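Local coordinates for protein histidine kinase (Methanosarcina mazei, PDB 3LI9) that probably senses an extracellular signal through this double-Cache (PDC) sensor region and passes it to a cytoplasmic kinase that autophosphorylates on histidine, at residues V151-P156 and V256-F261; Q37-T42 and N67-L72. All coordinates share one frame; numbering follows the deposited sequence.

Overall arrangement
Both interactions gather around the long helix 13-48 that runs along this PDC sensor region, and their centres lie about 13 Å apart. Interaction 1 is buried near the middle of the chain, where a hairpin turn of the four-stranded sheet meets strand 148-159 of the larger sheet; its chemistry is loose apolar packing. Interaction 2, about 13 Å from the chain centre and only partly buried, sets the same helix against the connection between helix 55-67 and strand 74-79, with an isoleucine methyl set over one side-chain amide and against the nitrogen end of another. The two are joined directly: Y153 CD1 lies 3.7 Å from Q37 CA, and S155 packs on R41.

Interaction 1 of 2, residues V151-P156 and V256-F261; sequences VSYDSP and VKTGDF
A backbone hydrogen bond from V256 N to F261 O, 2.8 Å long, closes the beta-hairpin turn whose T258 and F261 side chains meet strand 148-159. The return hydrogen bond, F261 N to V256 O, is weak. In this PDC fold the hairpin belongs to the four-stranded sheet and the facing strand to the larger one, so the contact bridges the two sheets. T258 divides its two branches: OG1 hydrogen-bonds to D30 OD1 on helix 13-48, while CG2, anti to the backbone N (OG1 at chi1 -58°), turns to Y153. That methyl comes to the ring edge, near its plane, with CG2 4.0 Å from Y153 CE1, and the two side chains cross at about a right angle. Helix 13-48 also supplies M33, which packs on the tyrosine, and L139, V169 and V171 pack around it too. The second touch is looser. V151 CG2 lies at the edge of the F261 ring, near its plane, 4.3 Å from F261 CZ. At G259 the backbone angles (phi 87°, psi -7°) would press a beta carbon against the preceding carbonyl oxygen and crowd F261 CE1, which favours glycine here. On the strand, side chains alternate: V151 and Y153 serve this contact, whereas D154 projects from the other face of the strand and hydrogen-bonds through OD1 to Y76 OH.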
ATOM      1  N   VAL A 151       1.570   3.589  -1.846  1.00 13.51           N
ATOM      2  CA  VAL A 151       1.243   2.227  -2.266  1.00 14.72           C
ATOM      3  C   VAL A 151       0.016   2.284  -3.171  1.00 15.48           C
ATOM      4  O   VAL A 151      -0.756   3.231  -3.091  1.00 14.60           O
ATOM      5  CB  VAL A 151       0.976   1.372  -0.997  1.00 14.54           C
ATOM      6  CG1 VAL A 151      -0.302   1.760  -0.229  1.00 17.98           C
ATOM      7  CG2 VAL A 151       1.135  -0.092  -1.285  1.00 20.84           C
ATOM      8  N   SER A 152      -0.158   1.252  -3.997  1.00 13.29           N
ATOM      9  CA  SER A 152      -1.324   1.201  -4.874  1.00 13.83           C
ATOM     10  C   SER A 152      -2.201   0.016  -4.560  1.00 13.49           C
ATOM     11  O   SER A 152      -1.670  -1.076  -4.359  1.00 15.12           O
ATOM     12  CB  SER A 152      -0.801   1.041  -6.344  1.00 15.96           C
ATOM     13  OG  SER A 152      -1.881   1.296  -7.200  1.00 29.86           O
ATOM     14  N   TYR A 153      -3.505   0.229  -4.582  1.00 11.33           N
ATOM     15  CA  TYR A 153      -4.480  -0.860  -4.417  1.00 13.52           C
ATOM     16  C   TYR A 153      -5.129  -1.061  -5.785  1.00 13.63           C
ATOM     17  O   TYR A 153      -5.604  -0.094  -6.379  1.00 14.13           O
ATOM     18  CB  TYR A 153      -5.603  -0.443  -3.456  1.00 13.98           C
ATOM     19  CG  TYR A 153      -5.194  -0.203  -1.999  1.00 15.92           C
ATOM     20  CD1 TYR A 153      -5.473  -1.169  -1.023  1.00 17.82           C
ATOM     21  CD2 TYR A 153      -4.498   0.959  -1.622  1.00 19.13           C
ATOM     22  CE1 TYR A 153      -5.116  -0.956   0.295  1.00 20.14           C
ATOM     23  CE2 TYR A 153      -4.092   1.163  -0.284  1.00 18.37           C
ATOM     24  CZ  TYR A 153      -4.436   0.173   0.650  1.00 20.08           C
ATOM     25  OH  TYR A 153      -4.056   0.366   1.966  1.00 21.15           O
ATOM     26  N   ASP A 154      -5.237  -2.306  -6.256  1.00 13.44           N
ATOM     27  CA  ASP A 154      -5.780  -2.513  -7.602  1.00 15.40           C
ATOM     28  C   ASP A 154      -6.749  -3.675  -7.577  1.00 15.11           C
ATOM     29  O   ASP A 154      -6.470  -4.693  -6.982  1.00 16.68           O
ATOM     30  CB  ASP A 154      -4.668  -2.815  -8.603  1.00 16.39           C
ATOM     31  CG  ASP A 154      -3.649  -1.705  -8.643  1.00 18.90           C
ATOM     32  OD1 ASP A 154      -3.942  -0.708  -9.342  1.00 21.35           O
ATOM     33  OD2 ASP A 154      -2.606  -1.746  -7.903  1.00 20.84           O
ATOM     34  N   SER A 155      -7.863  -3.511  -8.270  1.00 14.15           N
ATOM     35  CA  SER A 155      -8.873  -4.613  -8.342  1.00 14.49           C
ATOM     36  C   SER A 155      -9.239  -4.889  -9.776  1.00 14.59           C
ATOM     37  O   SER A 155      -9.380  -3.979 -10.587  1.00 14.24           O
ATOM     38  CB  SER A 155     -10.198  -4.195  -7.665  1.00 14.82           C
ATOM     39  OG  SER A 155     -10.057  -4.062  -6.282  1.00 19.22           O
ATOM     40  N   PRO A 156      -9.325  -6.187 -10.129  1.00 15.30           N
ATOM     41  CA  PRO A 156      -9.669  -6.529 -11.475  1.00 15.56           C
ATOM     42  C   PRO A 156     -11.144  -6.244 -11.806  1.00 15.04           C
ATOM     43  O   PRO A 156     -12.017  -6.454 -10.963  1.00 16.07           O
ATOM     44  CB  PRO A 156      -9.348  -8.069 -11.535  1.00 14.75           C
ATOM     45  CG  PRO A 156      -9.602  -8.533 -10.100  1.00 15.95           C
ATOM     46  CD  PRO A 156      -9.054  -7.369  -9.259  1.00 15.75           C
ATOM     47  N   VAL A 256      -0.555  -6.589   9.795  1.00 13.11           N
ATOM     48  CA  VAL A 256      -1.632  -5.704   9.295  1.00 14.53           C
ATOM     49  C   VAL A 256      -2.335  -6.487   8.248  1.00 15.28           C
ATOM     50  O   VAL A 256      -1.754  -6.751   7.240  1.00 16.23           O
ATOM     51  CB  VAL A 256      -0.947  -4.436   8.716  1.00 12.79           C
ATOM     52  CG1 VAL A 256      -1.976  -3.543   7.990  1.00 17.27           C
ATOM     53  CG2 VAL A 256      -0.349  -3.643   9.900  1.00 15.53           C
ATOM     54  N   LYS A 257      -3.604  -6.865   8.496  1.00 17.71           N
ATOM     55  CA  LYS A 257      -4.337  -7.860   7.691  1.00 19.44           C
ATOM     56  C   LYS A 257      -4.310  -7.512   6.206  1.00 18.24           C
ATOM     57  O   LYS A 257      -4.156  -8.377   5.370  1.00 20.68           O
ATOM     58  CB  LYS A 257      -5.802  -7.836   8.222  1.00 19.99           C
ATOM     59  CG  LYS A 257      -6.696  -8.901   7.762  1.00 29.54           C
ATOM     60  CD  LYS A 257      -8.001  -8.839   8.625  1.00 37.65           C
ATOM     61  CE  LYS A 257      -9.049  -9.743   8.037  1.00 45.09           C
ATOM     62  NZ  LYS A 257      -9.417  -9.177   6.706  1.00 47.03           N
ATOM     63  N   THR A 258      -4.480  -6.236   5.858  1.00 16.65           N
ATOM     64  CA  THR A 258      -4.521  -5.826   4.462  1.00 16.55           C
ATOM     65  C   THR A 258      -3.068  -5.795   3.948  1.00 17.08           C
ATOM     66  O   THR A 258      -2.260  -4.979   4.354  1.00 20.69           O
ATOM     67  CB  THR A 258      -5.188  -4.446   4.337  1.00 16.57           C
ATOM     68  OG1 THR A 258      -6.483  -4.566   4.886  1.00 17.07           O
ATOM     69  CG2 THR A 258      -5.324  -4.064   2.820  1.00 17.98           C
ATOM     70  N   GLY A 259      -2.713  -6.754   3.100  1.00 17.87           N
ATOM     71  CA  GLY A 259      -1.361  -6.806   2.580  1.00 17.47           C
ATOM     72  C   GLY A 259      -0.326  -7.558   3.425  1.00 17.55           C
ATOM     73  O   GLY A 259       0.813  -7.720   2.973  1.00 17.26           O
ATOM     74  N   ASP A 260      -0.688  -7.984   4.622  1.00 15.79           N
ATOM     75  CA  ASP A 260       0.313  -8.530   5.591  1.00 16.91           C
ATOM     76  C   ASP A 260       1.516  -7.628   5.747  1.00 14.68           C
ATOM     77  O   ASP A 260       2.670  -8.062   5.674  1.00 15.19           O
ATOM     78  CB  ASP A 260       0.736  -9.919   5.108  1.00 15.11           C
ATOM     79  CG  ASP A 260      -0.338 -10.993   5.500  1.00 22.33           C
ATOM     80  OD1 ASP A 260      -1.179 -10.751   6.418  1.00 23.48           O
ATOM     81  OD2 ASP A 260      -0.290 -12.073   4.889  1.00 25.96           O
ATOM     82  N   PHE A 261       1.254  -6.324   5.945  1.00 12.61           N
ATOM     83  CA  PHE A 261       2.280  -5.430   6.432  1.00 13.22           C
ATOM     84  C   PHE A 261       2.463  -5.754   7.919  1.00 11.21           C
ATOM     85  O   PHE A 261       1.836  -6.691   8.422  1.00 11.95           O
ATOM     86  CB  PHE A 261       1.805  -3.967   6.269  1.00 12.34           C
ATOM     87  CG  PHE A 261       1.932  -3.461   4.818  1.00 12.35           C
ATOM     88  CD1 PHE A 261       1.968  -4.374   3.757  1.00 14.30           C
ATOM     89  CD2 PHE A 261       1.862  -2.119   4.533  1.00 15.90           C
ATOM     90  CE1 PHE A 261       2.064  -3.956   2.364  1.00 18.81           C
ATOM     91  CE2 PHE A 261       1.919  -1.645   3.150  1.00 14.69           C
ATOM     92  CZ  PHE A 261       2.039  -2.567   2.092  1.00 17.29           C
TER

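Interaction 2 of 2, residues Q37-T42 and N67-L72; sequences QAIART and NENPQL
The side-chain amides of N69 and Q71 meet the CD1 methyl of I39 in different ways. CD1 sits over one face of the N69 amide, 3.5 Å from N69 OD1. It meets the Q71 amide at its nitrogen end, close to the amide plane and 3.6 Å from Q71 NE2. The two amides are steeply turned against each other and are linked by a hydrogen bond from Q71 NE2 to N69 OD1 of 3.1 Å. Its N-H points fairly straight at the oxygen (162°), yet the donor stands above the N69 carbonyl plane, on the same face as the methyl. With CG between the backbone N and the carbonyl carbon (chi1 82°) and a bend at chi2, the Q71 chain turns back toward N69. NE2 also hydrogen-bonds to N36 OD1 on the helix, and N69 ND2 hydrogen-bonds to I65 O, which helps fix both amides in rotation. A type I turn from N69 to L72, closed by a hydrogen bond from L72 N to N69 O at 2.8 Å, brings the two amides together. Were N69 replaced by an alanine, Q71 NE2 would probably lose one acceptor and I65 O this donor, with a gap opened beside the isoleucine methyl. L72 adds a looser apolar touch, its CD1 4.3 Å from I39 CD1. The contact thus fastens helix 13-48 to the connection between helix 55-67 and strand 74-79: I39 also packs on I65 and V169, while L72 reaches L66 of helix 55-67 and V169 and V171 of strand 162-172.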
ATOM      1  N   GLN A  37      -8.965  -0.173   0.100  1.00 12.40           N
ATOM      2  CA  GLN A  37      -9.153  -1.355  -0.753  1.00 12.27           C
ATOM      3  C   GLN A  37     -10.615  -1.406  -1.244  1.00 13.81           C
ATOM      4  O   GLN A  37     -10.855  -1.737  -2.469  1.00 14.81           O
ATOM      5  CB  GLN A  37      -8.850  -2.627   0.080  1.00 12.97           C
ATOM      6  CG  GLN A  37      -9.148  -3.970  -0.592  1.00 14.45           C
ATOM      7  CD  GLN A  37      -8.718  -5.094   0.319  1.00 20.78           C
ATOM      8  OE1 GLN A  37      -9.285  -5.326   1.406  1.00 22.15           O
ATOM      9  NE2 GLN A  37      -7.762  -5.805  -0.129  1.00 25.22           N
ATOM     10  N   ALA A  38     -11.565  -1.115  -0.347  1.00 10.66           N
ATOM     11  CA  ALA A  38     -13.012  -1.199  -0.708  1.00 10.01           C
ATOM     12  C   ALA A  38     -13.343  -0.095  -1.743  1.00 10.18           C
ATOM     13  O   ALA A  38     -14.241  -0.312  -2.571  1.00 12.50           O
ATOM     14  CB  ALA A  38     -13.874  -1.009   0.550  1.00  9.76           C
ATOM     15  N   ILE A  39     -12.610   1.026  -1.770  1.00 10.90           N
ATOM     16  CA  ILE A  39     -12.913   2.087  -2.765  1.00 10.03           C
ATOM     17  C   ILE A  39     -12.564   1.558  -4.154  1.00 11.12           C
ATOM     18  O   ILE A  39     -13.379   1.592  -5.100  1.00 11.65           O
ATOM     19  CB  ILE A  39     -12.072   3.321  -2.497  1.00 10.06           C
ATOM     20  CG1 ILE A  39     -12.537   3.968  -1.160  1.00 11.23           C
ATOM     21  CG2 ILE A  39     -12.248   4.375  -3.700  1.00 10.90           C
ATOM     22  CD1 ILE A  39     -11.622   5.133  -0.680  1.00 10.98           C
ATOM     23  N   ALA A  40     -11.333   1.051  -4.281  1.00 10.86           N
ATOM     24  CA  ALA A  40     -10.941   0.443  -5.592  1.00 10.65           C
ATOM     25  C   ALA A  40     -11.839  -0.732  -6.026  1.00 12.26           C
ATOM     26  O   ALA A  40     -12.182  -0.853  -7.208  1.00 12.68           O
ATOM     27  CB  ALA A  40      -9.486  -0.014  -5.545  1.00 13.02           C
ATOM     28  N   ARG A  41     -12.176  -1.600  -5.093  1.00 11.44           N
ATOM     29  CA  ARG A  41     -13.032  -2.741  -5.405  1.00 11.70           C
ATOM     30  C   ARG A  41     -14.426  -2.312  -5.816  1.00 11.41           C
ATOM     31  O   ARG A  41     -14.991  -2.908  -6.748  1.00 13.35           O
ATOM     32  CB  ARG A  41     -13.089  -3.655  -4.214  1.00 13.41           C
ATOM     33  CG  ARG A  41     -13.625  -5.025  -4.656  1.00 16.87           C
ATOM     34  CD  ARG A  41     -13.155  -6.152  -3.646  1.00 20.71           C
ATOM     35  NE  ARG A  41     -13.602  -7.449  -4.147  1.00 21.58           N
ATOM     36  CZ  ARG A  41     -14.780  -8.001  -3.860  1.00 23.25           C
ATOM     37  NH1 ARG A  41     -15.642  -7.341  -3.094  1.00 20.40           N
ATOM     38  NH2 ARG A  41     -15.127  -9.186  -4.375  1.00 24.50           N
ATOM     39  N   THR A  42     -14.977  -1.293  -5.150  1.00 11.37           N
ATOM     40  CA  THR A  42     -16.330  -0.860  -5.477  1.00 10.64           C
ATOM     41  C   THR A  42     -16.335  -0.191  -6.875  1.00 12.25           C
ATOM     42  O   THR A  42     -17.240  -0.432  -7.675  1.00 11.78           O
ATOM     43  CB  THR A  42     -16.824   0.100  -4.447  1.00 12.32           C
ATOM     44  OG1 THR A  42     -16.922  -0.646  -3.233  1.00 10.85           O
ATOM     45  CG2 THR A  42     -18.299   0.515  -4.791  1.00 10.99           C
ATOM     46  N   ASN A  67     -11.384  13.468  -5.509  1.00 11.02           N
ATOM     47  CA  ASN A  67     -11.710  14.743  -4.794  1.00 12.50           C
ATOM     48  C   ASN A  67     -12.397  14.499  -3.478  1.00 14.73           C
ATOM     49  O   ASN A  67     -12.196  15.344  -2.532  1.00 14.25           O
ATOM     50  CB  ASN A  67     -12.477  15.706  -5.707  1.00 13.85           C
ATOM     51  CG  ASN A  67     -11.508  16.389  -6.709  1.00 17.37           C
ATOM     52  OD1 ASN A  67     -10.293  16.645  -6.383  1.00 24.06           O
ATOM     53  ND2 ASN A  67     -12.016  16.724  -7.875  1.00 20.09           N
ATOM     54  N   GLU A  68     -13.176  13.426  -3.350  1.00 10.42           N
ATOM     55  CA  GLU A  68     -13.916  13.154  -2.120  1.00 13.20           C
ATOM     56  C   GLU A  68     -13.084  12.324  -1.117  1.00 13.11           C
ATOM     57  O   GLU A  68     -13.576  11.994  -0.048  1.00 14.62           O
ATOM     58  CB  GLU A  68     -15.189  12.342  -2.459  1.00 13.22           C
ATOM     59  CG  GLU A  68     -16.266  13.149  -3.276  1.00 15.75           C
ATOM     60  CD  GLU A  68     -16.878  14.298  -2.545  1.00 26.33           C
ATOM     61  OE1 GLU A  68     -16.716  14.431  -1.305  1.00 24.09           O
ATOM     62  OE2 GLU A  68     -17.510  15.113  -3.211  1.00 24.05           O
ATOM     63  N   ASN A  69     -11.835  11.979  -1.496  1.00 12.51           N
ATOM     64  CA  ASN A  69     -11.010  11.134  -0.639  1.00 11.65           C
ATOM     65  C   ASN A  69      -9.608  11.727  -0.558  1.00 12.63           C
ATOM     66  O   ASN A  69      -8.701  11.338  -1.273  1.00 13.69           O
ATOM     67  CB  ASN A  69     -10.909   9.721  -1.272  1.00 10.15           C
ATOM     68  CG  ASN A  69     -12.169   8.908  -1.025  1.00 11.94           C
ATOM     69  OD1 ASN A  69     -12.409   8.426   0.081  1.00 13.34           O
ATOM     70  ND2 ASN A  69     -13.010   8.757  -2.058  1.00 11.50           N
ATOM     71  N   PRO A  70      -9.395  12.689   0.362  1.00 13.74           N
ATOM     72  CA  PRO A  70      -8.125  13.405   0.443  1.00 14.83           C
ATOM     73  C   PRO A  70      -6.954  12.494   0.824  1.00 13.62           C
ATOM     74  O   PRO A  70      -5.803  12.934   0.676  1.00 15.48           O
ATOM     75  CB  PRO A  70      -8.339  14.474   1.540  1.00 17.62           C
ATOM     76  CG  PRO A  70      -9.768  14.367   1.972  1.00 20.81           C
ATOM     77  CD  PRO A  70     -10.418  13.106   1.320  1.00 15.35           C
ATOM     78  N   GLN A  71      -7.252  11.304   1.288  1.00 12.59           N
ATOM     79  CA  GLN A  71      -6.190  10.313   1.639  1.00 12.83           C
ATOM     80  C   GLN A  71      -5.634   9.675   0.385  1.00 13.57           C
ATOM     81  O   GLN A  71      -4.687   8.855   0.478  1.00 13.77           O
ATOM     82  CB  GLN A  71      -6.676   9.252   2.650  1.00 13.16           C
ATOM     83  CG  GLN A  71      -7.484   8.063   2.025  1.00 12.75           C
ATOM     84  CD  GLN A  71      -8.942   8.452   1.695  1.00 14.29           C
ATOM     85  OE1 GLN A  71      -9.371   9.642   1.818  1.00 15.25           O
ATOM     86  NE2 GLN A  71      -9.711   7.450   1.252  1.00 13.41           N
ATOM     87  N   LEU A  72      -6.311   9.911  -0.765  1.00 11.04           N
ATOM     88  CA  LEU A  72      -5.815   9.373  -2.076  1.00 11.84           C
ATOM     89  C   LEU A  72      -5.095  10.444  -2.853  1.00 11.85           C
ATOM     90  O   LEU A  72      -5.424  11.642  -2.755  1.00 12.87           O
ATOM     91  CB  LEU A  72      -6.969   8.860  -2.947  1.00 10.93           C
ATOM     92  CG  LEU A  72      -7.900   7.799  -2.304  1.00 12.73           C
ATOM     93  CD1 LEU A  72      -8.979   7.363  -3.273  1.00 11.24           C
ATOM     94  CD2 LEU A  72      -7.084   6.551  -1.806  1.00 12.33           C
TER